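Local coordinates for protein small ribosomal subunit biogenesis GTPase RsgA (Thermotoga maritima, PDB 1U0L) that probably assists the late maturation of the 30S ribosomal subunit as a zinc-binding, circularly permuted GTPase that hydrolyses GTP slowly, at residues K48-V51 with G52-V55; E130-L133 with R134-R137; G159-E162 with L163-Y166; D260-H263 with V264-E268. All coordinates share one frame; numbering follows the deposited sequence.

Contact 1 of 4, residues K48-V51 with G52-V55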
# COMPACT_ATOMS: atom_id res chain seq x y z
N LYS A 48 16.35 -0.45 -14.93
CA LYS A 48 16.26 -1.45 -13.86
C LYS A 48 14.93 -2.20 -13.87
O LYS A 48 13.90 -1.64 -14.24
CB LYS A 48 16.45 -0.80 -12.49
CG LYS A 48 17.80 -0.12 -12.28
CD LYS A 48 18.94 -1.11 -12.34
CE LYS A 48 20.26 -0.44 -12.00
NZ LYS A 48 20.27 0.06 -10.59
N ILE A 49 14.95 -3.46 -13.44
CA ILE A 49 13.72 -4.24 -13.42
C ILE A 49 13.39 -4.65 -11.99
O ILE A 49 14.28 -4.91 -11.18
CB ILE A 49 13.84 -5.49 -14.30
CG1 ILE A 49 12.45 -5.95 -14.73
CG2 ILE A 49 14.54 -6.61 -13.55
CD1 ILE A 49 12.46 -7.08 -15.75
N TYR A 50 12.10 -4.70 -11.67
CA TYR A 50 11.67 -5.05 -10.31
C TYR A 50 10.50 -6.02 -10.28
O TYR A 50 9.91 -6.35 -11.30
CB TYR A 50 11.29 -3.76 -9.57
CG TYR A 50 12.42 -2.76 -9.43
CD1 TYR A 50 12.43 -1.58 -10.17
CD2 TYR A 50 13.49 -3.02 -8.57
CE1 TYR A 50 13.49 -0.67 -10.06
CE2 TYR A 50 14.55 -2.12 -8.46
CZ TYR A 50 14.55 -0.96 -9.20
OH TYR A 50 15.62 -0.08 -9.08
N VAL A 51 10.17 -6.48 -9.08
CA VAL A 51 9.04 -7.38 -8.91
C VAL A 51 7.79 -6.53 -9.18
O VAL A 51 7.66 -5.40 -8.69
CB VAL A 51 8.98 -7.93 -7.47
CG1 VAL A 51 7.97 -9.06 -7.38
CG2 VAL A 51 10.35 -8.39 -7.03
N GLY A 52 6.87 -7.07 -9.97
CA GLY A 52 5.66 -6.32 -10.27
C GLY A 52 5.77 -5.60 -11.60
O GLY A 52 4.80 -4.98 -12.06
N ASP A 53 6.95 -5.68 -12.21
CA ASP A 53 7.18 -5.05 -13.49
C ASP A 53 6.60 -5.89 -14.59
O ASP A 53 6.74 -7.12 -14.57
CB ASP A 53 8.67 -4.85 -13.75
CG ASP A 53 9.08 -3.41 -13.56
OD1 ASP A 53 8.22 -2.53 -13.77
OD2 ASP A 53 10.26 -3.15 -13.23
N ARG A 54 5.93 -5.24 -15.54
CA ARG A 54 5.33 -5.92 -16.67
C ARG A 54 6.42 -6.03 -17.74
O ARG A 54 7.10 -5.04 -18.03
CB ARG A 54 4.16 -5.12 -17.21
CG ARG A 54 2.84 -5.86 -17.16
CD ARG A 54 2.30 -5.95 -15.75
NE ARG A 54 1.01 -6.62 -15.70
CZ ARG A 54 0.16 -6.51 -14.68
NH1 ARG A 54 0.49 -5.76 -13.63
NH2 ARG A 54 -1.00 -7.15 -14.70
N VAL A 55 6.59 -7.21 -18.32
CA VAL A 55 7.62 -7.37 -19.36
C VAL A 55 7.23 -8.26 -20.53
O VAL A 55 6.28 -9.05 -20.45
CB VAL A 55 8.94 -7.94 -18.76
CG1 VAL A 55 9.52 -6.95 -17.74
CG2 VAL A 55 8.69 -9.31 -18.14
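Tyr50 and Asp53 close a type II beta turn that leads the chain of the N-terminal OB-fold domain into strand 54-58. Two hydrogen bonds hold it. Asp53 N reaches Tyr50 O at 3.2 Å, the closing bond of the turn, with the donor standing well above the carbonyl plane. The carboxylate then reaches back across the turn: Asp53 OD2 accepts the amide N of Tyr50 at 2.9 Å, on its anti side and 22° out of the carboxylate plane. An aspartate suits this place because its short side chain spans the turn to a backbone amide. Gly52, third in the turn, has a phi of 97°, where a side chain would press against the preceding carbonyl oxygen.

A charge adds to the grip. Asp53 OD1 forms a salt bridge with Arg73, so the carboxylate is held from the turn through OD2 and from Arg73 through OD1. The Tyr50 side chain lies beside that of Asp53, pointing the same way, and its ring meets that of His81.

The apolar part belongs to branched residues. Ile49 swings its CG1 branch away from its own amide nitrogen (chi1 -157°), which extends CD1 towards the strand. Both Ile49 and Val55 also pack on Val70, and the two side chains cross at about a right angle where Ile49 CD1 touches Val55 CG1 at 3.6 Å.

Contact 2 of 4, residues E130-L133 with R134-R137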
# COMPACT_ATOMS: atom_id res chain seq x y z
N GLU A 130 -17.08 -4.25 24.60
CA GLU A 130 -17.81 -3.02 24.35
C GLU A 130 -17.00 -1.73 24.27
O GLU A 130 -17.29 -0.87 23.44
CB GLU A 130 -18.93 -2.85 25.38
CG GLU A 130 -20.15 -3.69 25.05
CD GLU A 130 -20.61 -3.52 23.59
OE1 GLU A 130 -20.78 -2.36 23.14
OE2 GLU A 130 -20.80 -4.55 22.91
N ASP A 131 -15.98 -1.59 25.11
CA ASP A 131 -15.16 -0.39 25.08
C ASP A 131 -14.36 -0.38 23.78
O ASP A 131 -14.22 0.67 23.14
CB ASP A 131 -14.21 -0.35 26.28
CG ASP A 131 -14.95 -0.25 27.60
OD1 ASP A 131 -15.78 0.67 27.74
OD2 ASP A 131 -14.70 -1.09 28.49
N ASP A 132 -13.85 -1.54 23.40
CA ASP A 132 -13.07 -1.65 22.18
C ASP A 132 -13.92 -1.27 20.99
O ASP A 132 -13.51 -0.50 20.12
CB ASP A 132 -12.56 -3.08 22.00
CG ASP A 132 -11.78 -3.56 23.20
OD1 ASP A 132 -11.00 -2.76 23.77
OD2 ASP A 132 -11.94 -4.75 23.56
N LEU A 133 -15.13 -1.83 20.95
CA LEU A 133 -16.05 -1.54 19.87
C LEU A 133 -16.32 -0.06 19.76
O LEU A 133 -16.54 0.46 18.66
CB LEU A 133 -17.34 -2.30 20.08
CG LEU A 133 -17.15 -3.79 19.80
CD1 LEU A 133 -18.49 -4.44 19.83
CD2 LEU A 133 -16.49 -4.02 18.44
N ARG A 134 -16.30 0.63 20.88
CA ARG A 134 -16.54 2.06 20.88
C ARG A 134 -15.38 2.71 20.12
O ARG A 134 -15.59 3.61 19.29
CB ARG A 134 -16.61 2.57 22.31
CG ARG A 134 -17.27 3.93 22.43
CD ARG A 134 -17.20 4.42 23.85
NE ARG A 134 -17.66 3.38 24.75
CZ ARG A 134 -17.28 3.28 26.02
NH1 ARG A 134 -16.44 4.18 26.51
NH2 ARG A 134 -17.73 2.28 26.77
N LYS A 135 -14.16 2.26 20.40
CA LYS A 135 -12.99 2.79 19.73
C LYS A 135 -13.08 2.48 18.23
O LYS A 135 -12.58 3.24 17.39
CB LYS A 135 -11.71 2.19 20.32
CG LYS A 135 -11.27 2.88 21.60
CD LYS A 135 -11.41 1.97 22.83
CE LYS A 135 -10.36 0.83 22.83
NZ LYS A 135 -10.47 -0.10 24.00
N VAL A 136 -13.70 1.35 17.90
CA VAL A 136 -13.88 0.99 16.51
C VAL A 136 -14.79 2.03 15.89
O VAL A 136 -14.44 2.65 14.88
CB VAL A 136 -14.53 -0.41 16.35
CG1 VAL A 136 -15.01 -0.60 14.89
CG2 VAL A 136 -13.52 -1.50 16.73
N ARG A 137 -15.96 2.24 16.49
CA ARG A 137 -16.90 3.22 15.96
C ARG A 137 -16.26 4.59 15.80
O ARG A 137 -16.77 5.44 15.05
CB ARG A 137 -18.15 3.32 16.84
CG ARG A 137 -19.41 2.79 16.16
CD ARG A 137 -20.63 2.81 17.08
NE ARG A 137 -20.46 1.99 18.29
CZ ARG A 137 -20.31 2.47 19.53
NH1 ARG A 137 -20.32 3.78 19.75
NH2 ARG A 137 -20.16 1.63 20.54
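Lys135 and Asp132 are paired one helical turn apart near the start of helix 130-143, the helix of a beta-alpha-beta unit in the GTPase domain that links strands 117-122 and 149-151. The lysine can be followed outward along its chain. Its CB sits 3.2 Å from Asp132 O; CG passes about 4.0 Å from Asp131 O, and CD continues beside that same carbonyl. Bends at chi2 (112°) and chi3 (71°) fold the chain back towards the N-terminal end of the helix, laying CE 3.7 Å from Asp132 CA. The ammonium group then arrives beside the carboxylate, where NZ donates to the anti lone pair of Asp132 OD1 at 2.7 Å in a salt bridge. The long, flexible lysine suits a position from which it must double back to reach an acid. A methionine here would probably leave Asp132 OD1 without this ammonium partner and the aspartate more dependent on its other bonds. Those lie on OD2, which accepts Asp129 N and forms a salt bridge with Lys95, so this buried carboxylate is gripped through both oxygens.

On the buried flank, Val136 CG2 approaches Leu133 CD2 loosely, while Leu133 also touches Met125 of the inferred GTP site. On the exposed flank Arg134 bends at chi3 and runs alongside Asp131, its guanidinium plane 83° from the carboxylate plane, and a single nitrogen makes the salt bridge, Arg134 NH2 to Asp131 OD1 at 2.7 Å.

Contact 3 of 4, residues G159-E162 with L163-Y166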
# COMPACT_ATOMS: atom_id res chain seq x y z
N GLY A 159 -15.57 -10.87 7.69
CA GLY A 159 -15.12 -9.84 6.77
C GLY A 159 -14.16 -10.24 5.66
O GLY A 159 -13.86 -9.41 4.82
N ILE A 160 -13.70 -11.49 5.64
CA ILE A 160 -12.74 -11.90 4.62
C ILE A 160 -13.37 -11.94 3.23
O ILE A 160 -12.84 -11.35 2.29
CB ILE A 160 -12.09 -13.28 4.95
CG1 ILE A 160 -11.13 -13.12 6.12
CG2 ILE A 160 -11.25 -13.78 3.77
CD1 ILE A 160 -11.78 -12.67 7.38
N GLU A 161 -14.50 -12.62 3.09
CA GLU A 161 -15.14 -12.71 1.80
C GLU A 161 -15.35 -11.31 1.21
O GLU A 161 -15.15 -11.10 0.01
CB GLU A 161 -16.46 -13.48 1.92
CG GLU A 161 -16.55 -14.71 1.01
CD GLU A 161 -15.25 -15.55 0.96
OE1 GLU A 161 -14.86 -16.12 2.00
OE2 GLU A 161 -14.62 -15.63 -0.12
N GLU A 162 -15.71 -10.35 2.05
CA GLU A 162 -15.91 -9.00 1.58
C GLU A 162 -14.57 -8.41 1.18
O GLU A 162 -14.50 -7.59 0.27
CB GLU A 162 -16.51 -8.10 2.67
CG GLU A 162 -16.73 -6.66 2.19
CD GLU A 162 -17.10 -5.68 3.29
OE1 GLU A 162 -17.86 -6.05 4.21
OE2 GLU A 162 -16.65 -4.51 3.23
N LEU A 163 -13.50 -8.80 1.87
CA LEU A 163 -12.18 -8.27 1.57
C LEU A 163 -11.62 -8.90 0.30
O LEU A 163 -10.85 -8.27 -0.42
CB LEU A 163 -11.22 -8.51 2.74
CG LEU A 163 -9.78 -8.02 2.54
CD1 LEU A 163 -9.78 -6.50 2.40
CD2 LEU A 163 -8.89 -8.46 3.70
N LYS A 164 -12.01 -10.14 0.04
CA LYS A 164 -11.56 -10.82 -1.17
C LYS A 164 -12.07 -9.99 -2.34
O LYS A 164 -11.44 -9.92 -3.39
CB LYS A 164 -12.17 -12.21 -1.26
CG LYS A 164 -11.27 -13.32 -0.76
CD LYS A 164 -12.06 -14.62 -0.68
CE LYS A 164 -11.25 -15.73 -0.07
NZ LYS A 164 -12.14 -16.86 0.33
N GLU A 165 -13.20 -9.33 -2.13
CA GLU A 165 -13.77 -8.52 -3.18
C GLU A 165 -12.88 -7.38 -3.66
O GLU A 165 -12.95 -7.01 -4.82
CB GLU A 165 -15.13 -7.98 -2.76
CG GLU A 165 -16.12 -8.02 -3.90
CD GLU A 165 -16.10 -9.36 -4.62
OE1 GLU A 165 -16.45 -10.38 -3.98
OE2 GLU A 165 -15.73 -9.39 -5.82
N TYR A 166 -12.04 -6.82 -2.78
CA TYR A 166 -11.17 -5.72 -3.20
C TYR A 166 -9.86 -6.22 -3.77
O TYR A 166 -9.22 -5.52 -4.56
CB TYR A 166 -10.79 -4.78 -2.06
CG TYR A 166 -11.92 -4.04 -1.42
CD1 TYR A 166 -12.72 -4.66 -0.46
CD2 TYR A 166 -12.20 -2.73 -1.77
CE1 TYR A 166 -13.79 -3.98 0.12
CE2 TYR A 166 -13.26 -2.05 -1.20
CZ TYR A 166 -14.05 -2.68 -0.26
OH TYR A 166 -15.13 -2.04 0.29
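Leu163 N takes Gly159 O at 3.0 Å, the first full turn of helix 160-167 in the GTPase domain. Gly159 is the N-cap, and its phi of 80° is easiest for a residue without a side chain. Directly behind it, Lys164 N bonds to Ile160 O at 2.7 Å. The firm side is the one turned to the domain: Ile160 and Leu163 both pack on Ile189 of helix 182-189, while Leu163 also meets Val121 and Val150 of the central sheet. Branched aliphatic side chains suit such a buried surface.

The outer side is looser. Glu161 and Lys164 run alongside each other and form a salt bridge, Lys164 NZ to Glu161 OE2 at 2.8 Å, although the place of that oxygen is uncertain. Glu162 is also exposed, yet its carbonyl has the next turn's aromatic beside it: Tyr166 CD1 lies 3.5 Å from Glu162 O, the ring resting on Val119 and Val150. Here the helix divides its chemistry, with hydrocarbon fixing it to the domain and acidic chains on the outside, one of them paired with Lys164, whose own chain also touches Ile189; the Glu161–Lys164 pair probably adds only modestly to its stability.

Contact 4 of 4, residues D260-H263 with V264-E268. With ZN (zinc ion), chain D.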
# COMPACT_ATOMS: atom_id res chain seq x y z
N ASP A 260 -1.75 28.62 -1.73
CA ASP A 260 -1.03 27.49 -1.16
C ASP A 260 -0.75 27.75 0.32
O ASP A 260 0.39 27.99 0.74
CB ASP A 260 0.29 27.24 -1.91
CG ASP A 260 0.99 25.97 -1.43
OD1 ASP A 260 0.36 24.89 -1.50
OD2 ASP A 260 2.15 26.05 -0.99
N CYS A 261 -1.81 27.72 1.11
CA CYS A 261 -1.72 27.91 2.54
C CYS A 261 -1.45 26.54 3.13
O CYS A 261 -2.17 25.59 2.82
CB CYS A 261 -3.06 28.43 3.04
SG CYS A 261 -3.29 28.36 4.80
N ASN A 262 -0.42 26.42 3.95
CA ASN A 262 -0.07 25.14 4.56
C ASN A 262 -1.00 24.72 5.70
O ASN A 262 -0.81 23.66 6.30
CB ASN A 262 1.38 25.18 5.04
CG ASN A 262 2.37 25.30 3.89
OD1 ASN A 262 2.27 24.59 2.88
ND2 ASN A 262 3.35 26.20 4.03
N HIS A 263 -1.99 25.56 5.98
CA HIS A 263 -2.98 25.26 7.01
C HIS A 263 -2.48 25.24 8.46
O HIS A 263 -3.19 24.78 9.35
CB HIS A 263 -3.66 23.93 6.70
CG HIS A 263 -3.93 23.72 5.24
ND1 HIS A 263 -4.86 24.45 4.54
CD2 HIS A 263 -3.35 22.89 4.34
CE1 HIS A 263 -4.85 24.08 3.27
NE2 HIS A 263 -3.94 23.13 3.12
N VAL A 264 -1.26 25.72 8.71
CA VAL A 264 -0.74 25.73 10.07
C VAL A 264 -1.00 27.08 10.74
O VAL A 264 -2.01 27.26 11.40
CB VAL A 264 0.78 25.44 10.12
CG1 VAL A 264 1.26 25.44 11.58
CG2 VAL A 264 1.08 24.12 9.45
N ASP A 265 -0.07 28.02 10.55
CA ASP A 265 -0.18 29.36 11.13
C ASP A 265 -1.04 30.33 10.34
O ASP A 265 -1.73 31.17 10.92
CB ASP A 265 1.20 29.99 11.32
CG ASP A 265 1.90 29.50 12.58
OD1 ASP A 265 1.20 29.26 13.60
OD2 ASP A 265 3.14 29.37 12.56
N GLU A 266 -0.98 30.22 9.01
CA GLU A 266 -1.73 31.11 8.12
C GLU A 266 -3.05 31.69 8.67
O GLU A 266 -3.95 30.98 9.11
CB GLU A 266 -1.98 30.45 6.77
CG GLU A 266 -0.71 30.21 5.92
CD GLU A 266 -0.00 28.89 6.23
OE1 GLU A 266 -0.53 28.09 7.03
OE2 GLU A 266 1.08 28.65 5.65
N PRO A 267 -3.15 33.03 8.63
CA PRO A 267 -4.21 33.96 9.04
C PRO A 267 -5.65 33.55 8.79
O PRO A 267 -6.53 33.85 9.58
CB PRO A 267 -3.84 35.23 8.30
CG PRO A 267 -2.35 35.19 8.35
CD PRO A 267 -2.04 33.77 7.98
N GLU A 268 -5.89 32.89 7.67
CA GLU A 268 -7.25 32.48 7.35
C GLU A 268 -7.12 31.17 6.62
O GLU A 268 -6.47 31.08 5.58
CB GLU A 268 -7.90 33.52 6.44
CG GLU A 268 -9.34 33.21 6.10
CD GLU A 268 -9.93 34.19 5.11
OE1 GLU A 268 -9.94 35.41 5.39
OE2 GLU A 268 -10.38 33.74 4.03
ZN ZN D . -5.00 26.81 4.91
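The Glu266 carboxylate meets Asn262 N above its plane: the amide reaches OE2 at 3.2 Å from a direction 70° out of that plane. Its other oxygen, OE1, accepts Val264 N at 3.0 Å, almost in line with the C-O bond. The Asn262 amide crosses the carboxylate obliquely, their planes 72° apart, and sends OD1 to Lys245 instead. A second flat group, the His263 ring, has Cys261 O over the centre of one face, meets Phe251 edge-to-face, and gives its nitrogen ND1 to the zinc ion at 2.4 Å.

These residues belong to the zinc-finger loop and supply two of its ligands. Cys261 SG binds the metal at 2.3 Å, and Cys256 and Cys269 complete the four ligands. The sulfur lies opposite the cysteine's own backbone N (chi1 166°), where it also accepts His263 N at 3.3 Å, an N-H...S bond from one ligand residue to the next that probably stabilises the negative sulfur. Cysteine and histidine suit the site as soft and borderline donors for zinc. Glu266 bends at chi2 to bring its carboxylate back to the amides of the ligand loop, and its aliphatic part lies against the sulfur, Glu266 CG 3.4 Å from Cys261 SG. An alanine in its place would probably leave the amides of Asn262 and Val264 without these acceptors and the ligand loop freer to move.

How the contacts relate
Along the chain the four contacts follow in series, each folded within one continuous stretch, so none nests in or crosses another. Contact 1 closes a turn in the N-terminal OB-fold domain, delivering the chain into strand 54-58. Contacts 2 and 3 lie in the GTPase domain, on two helices, with nearest atoms about 12 Å apart: the first spans the start of helix 130-143 after strand 117-122, the second the start of helix 160-167 between strands 149-151 and 171-175. Contact 4 shapes the zinc-binding loop before helix 270-277, its centre about 40 Å from that of contact 3. Each tie is local, within the OB-fold, GTPase or zinc-binding part, and none bridges two of them.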